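Uncharacterized protein SP1917 (PDB 3C9P) is of unknown function, a small, largely helical bacterial protein of the DUF2200 family. Local coordinates at residues E95-R98 with L99-L102. Residues are numbered along the deposited sequence; the frame is centred on the assembly and turned at random.
Sequences EIRR and LDKL. With EDO (1,2-ethanediol), chain B.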
ATOM      1  N   GLU A  95      -0.214   7.674  -3.965  1.00 13.77           N
ATOM      2  CA  GLU A  95      -0.047   6.212  -4.133  1.00 13.92           C
ATOM      3  C   GLU A  95       0.192   5.536  -2.782  1.00 14.09           C
ATOM      4  O   GLU A  95      -0.322   4.449  -2.522  1.00 13.90           O
ATOM      5  CB  GLU A  95       1.114   5.871  -5.091  1.00 14.37           C
ATOM      6  CG  GLU A  95       1.026   6.510  -6.510  1.00 17.50           C
ATOM      7  CD  GLU A  95      -0.253   6.160  -7.285  1.00 18.96           C
ATOM      8  OE1 GLU A  95      -1.139   5.471  -6.741  1.00 20.52           O
ATOM      9  OE2 GLU A  95      -0.363   6.578  -8.461  1.00 18.91           O
ATOM     10  N   ILE A  96       0.980   6.190  -1.932  1.00 13.00           N
ATOM     11  CA  ILE A  96       1.282   5.676  -0.594  1.00 12.48           C
ATOM     12  C   ILE A  96      -0.019   5.556   0.206  1.00 12.23           C
ATOM     13  O   ILE A  96      -0.254   4.546   0.878  1.00 11.55           O
ATOM     14  CB  ILE A  96       2.304   6.584   0.131  1.00 12.07           C
ATOM     15  CG1 ILE A  96       3.710   6.342  -0.458  1.00 13.33           C
ATOM     16  CG2 ILE A  96       2.256   6.404   1.678  1.00 10.50           C
ATOM     17  CD1 ILE A  96       4.852   7.324   0.042  1.00 12.46           C
ATOM     18  N   ARG A  97      -0.855   6.588   0.134  1.00 11.71           N
ATOM     19  CA  ARG A  97      -2.110   6.597   0.881  1.00 11.87           C
ATOM     20  C   ARG A  97      -3.105   5.611   0.293  1.00 12.04           C
ATOM     21  O   ARG A  97      -3.912   5.064   1.028  1.00 11.57           O
ATOM     22  CB  ARG A  97      -2.708   8.000   0.964  1.00 12.60           C
ATOM     23  CG  ARG A  97      -1.884   8.970   1.838  1.00 14.12           C
ATOM     24  CD  ARG A  97      -1.862   8.476   3.300  1.00 21.60           C
ATOM     25  NE  ARG A  97      -1.211   9.435   4.188  1.00 27.49           N
ATOM     26  CZ  ARG A  97      -0.135   9.179   4.928  1.00 28.90           C
ATOM     27  NH1 ARG A  97       0.440   7.993   4.901  1.00 29.87           N
ATOM     28  NH2 ARG A  97       0.360  10.124   5.711  1.00 32.39           N
ATOM     29  N   ARG A  98      -3.039   5.360  -1.013  1.00 11.03           N
ATOM     30  CA  ARG A  98      -3.890   4.295  -1.589  1.00 11.80           C
ATOM     31  C   ARG A  98      -3.501   2.931  -1.014  1.00 11.80           C
ATOM     32  O   ARG A  98      -4.387   2.133  -0.662  1.00 11.73           O
ATOM     33  CB  ARG A  98      -3.825   4.274  -3.119  1.00 11.60           C
ATOM     34  CG  ARG A  98      -4.531   5.431  -3.778  1.00 12.20           C
ATOM     35  CD  ARG A  98      -4.267   5.455  -5.273  1.00 12.78           C
ATOM     36  NE  ARG A  98      -5.054   6.520  -5.898  1.00 14.99           N
ATOM     37  CZ  ARG A  98      -4.673   7.274  -6.921  1.00 16.82           C
ATOM     38  NH1 ARG A  98      -3.474   7.133  -7.475  1.00 13.53           N
ATOM     39  NH2 ARG A  98      -5.507   8.187  -7.392  1.00 16.15           N
ATOM     40  N   LEU A  99      -2.202   2.667  -0.872  1.00 11.31           N
ATOM     41  CA  LEU A  99      -1.807   1.423  -0.151  1.00 12.23           C
ATOM     42  C   LEU A  99      -2.319   1.380   1.301  1.00 12.12           C
ATOM     43  O   LEU A  99      -2.817   0.339   1.780  1.00 11.67           O
ATOM     44  CB  LEU A  99      -0.295   1.146  -0.213  1.00 12.40           C
ATOM     45  CG  LEU A  99       0.115  -0.182   0.463  1.00 12.25           C
ATOM     46  CD1 LEU A  99      -0.549  -1.383  -0.204  1.00 13.20           C
ATOM     47  CD2 LEU A  99       1.640  -0.340   0.499  1.00 10.28           C
ATOM     48  N   ASP A 100      -2.226   2.509   1.997  1.00 12.26           N
ATOM     49  CA  ASP A 100      -2.729   2.566   3.378  1.00 12.92           C
ATOM     50  C   ASP A 100      -4.203   2.199   3.446  1.00 13.01           C
ATOM     51  O   ASP A 100      -4.626   1.541   4.411  1.00 12.88           O
ATOM     52  CB  ASP A 100      -2.532   3.928   4.021  1.00 12.31           C
ATOM     53  CG  ASP A 100      -1.059   4.236   4.342  1.00 16.77           C
ATOM     54  OD1 ASP A 100      -0.287   3.346   4.760  1.00 18.84           O
ATOM     55  OD2 ASP A 100      -0.680   5.405   4.196  1.00 18.83           O
ATOM     56  N   LYS A 101      -4.988   2.659   2.462  1.00 12.22           N
ATOM     57  CA  LYS A 101      -6.418   2.338   2.387  1.00 12.08           C
ATOM     58  C   LYS A 101      -6.628   0.833   2.182  1.00 11.50           C
ATOM     59  O   LYS A 101      -7.478   0.231   2.850  1.00 10.57           O
ATOM     60  CB  LYS A 101      -7.105   3.151   1.262  1.00 11.94           C
ATOM     61  CG  LYS A 101      -8.624   3.023   1.193  1.00 13.51           C
ATOM     62  CD  LYS A 101      -9.283   3.566   2.447  1.00 15.74           C
ATOM     63  CE  LYS A 101     -10.676   4.087   2.156  1.00 19.68           C
ATOM     64  NZ  LYS A 101     -11.281   4.521   3.457  1.00 21.25           N
ATOM     65  N   LEU A 102      -5.851   0.222   1.281  1.00 10.26           N
ATOM     66  CA  LEU A 102      -5.984  -1.221   1.030  1.00 11.65           C
ATOM     67  C   LEU A 102      -5.658  -2.036   2.289  1.00 11.84           C
ATOM     68  O   LEU A 102      -6.331  -3.018   2.594  1.00 12.15           O
ATOM     69  CB  LEU A 102      -5.097  -1.684  -0.147  1.00 11.37           C
ATOM     70  CG  LEU A 102      -5.324  -0.984  -1.502  1.00 11.65           C
ATOM     71  CD1 LEU A 102      -4.285  -1.433  -2.579  1.00  9.60           C
ATOM     72  CD2 LEU A 102      -6.751  -1.255  -1.994  1.00 12.30           C
TER
HETATM   73  C1  EDO B 201       2.229   5.480   5.612  1.00 37.16           C
HETATM   74  O1  EDO B 201       1.572   5.379   6.876  1.00 38.54           O
HETATM   75  C2  EDO B 201       3.148   4.283   5.462  1.00 37.04           C
HETATM   76  O2  EDO B 201       2.731   3.267   6.374  1.00 36.60           O
HETATM   77  O   HOH W   1       1.444   3.128   2.571  1.00 12.65           O
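Ile96 O accepts two hydrogen bonds, one from Asp100 N at 3.0 Å and one donated by a water whose oxygen lies 2.8 Å from Ile96 O. That water also reaches Asp100 OD1 through a weak bond, so it links the carboxylate only loosely to the backbone one turn earlier. The other carboxylate oxygen, Asp100 OD2, takes the salt bridge from Arg97 NH1 at 2.9 Å, met nearly along its C-O axis, with the two planar groups turned 38° apart. Arg97 gets there by bending at chi2 (-63°), which folds its long chain toward the aspartate; its NH2 goes to the carbonyl of Ala3. An ethanediol, probably from the crystallisation liquor, lies beside this pair. Arg98, extended from CG to NE, sends NH1 to Glu95 OE1 (3.0 Å), in its own guanidinium plane but from above the carboxylate; Glu95 OE2 bridges to Arg73. Long, flexible arginines can span a turn to these shorter acids, while the apolar, branched ends of Leu99 and Leu102 suit a buried face against helix 31-42. Opposite charges three residues apart, over regular i to i+4 backbone bonds, are the i to i+3 salt bridges characteristic of an alpha helix, here helix 91-107, near the chain's centre.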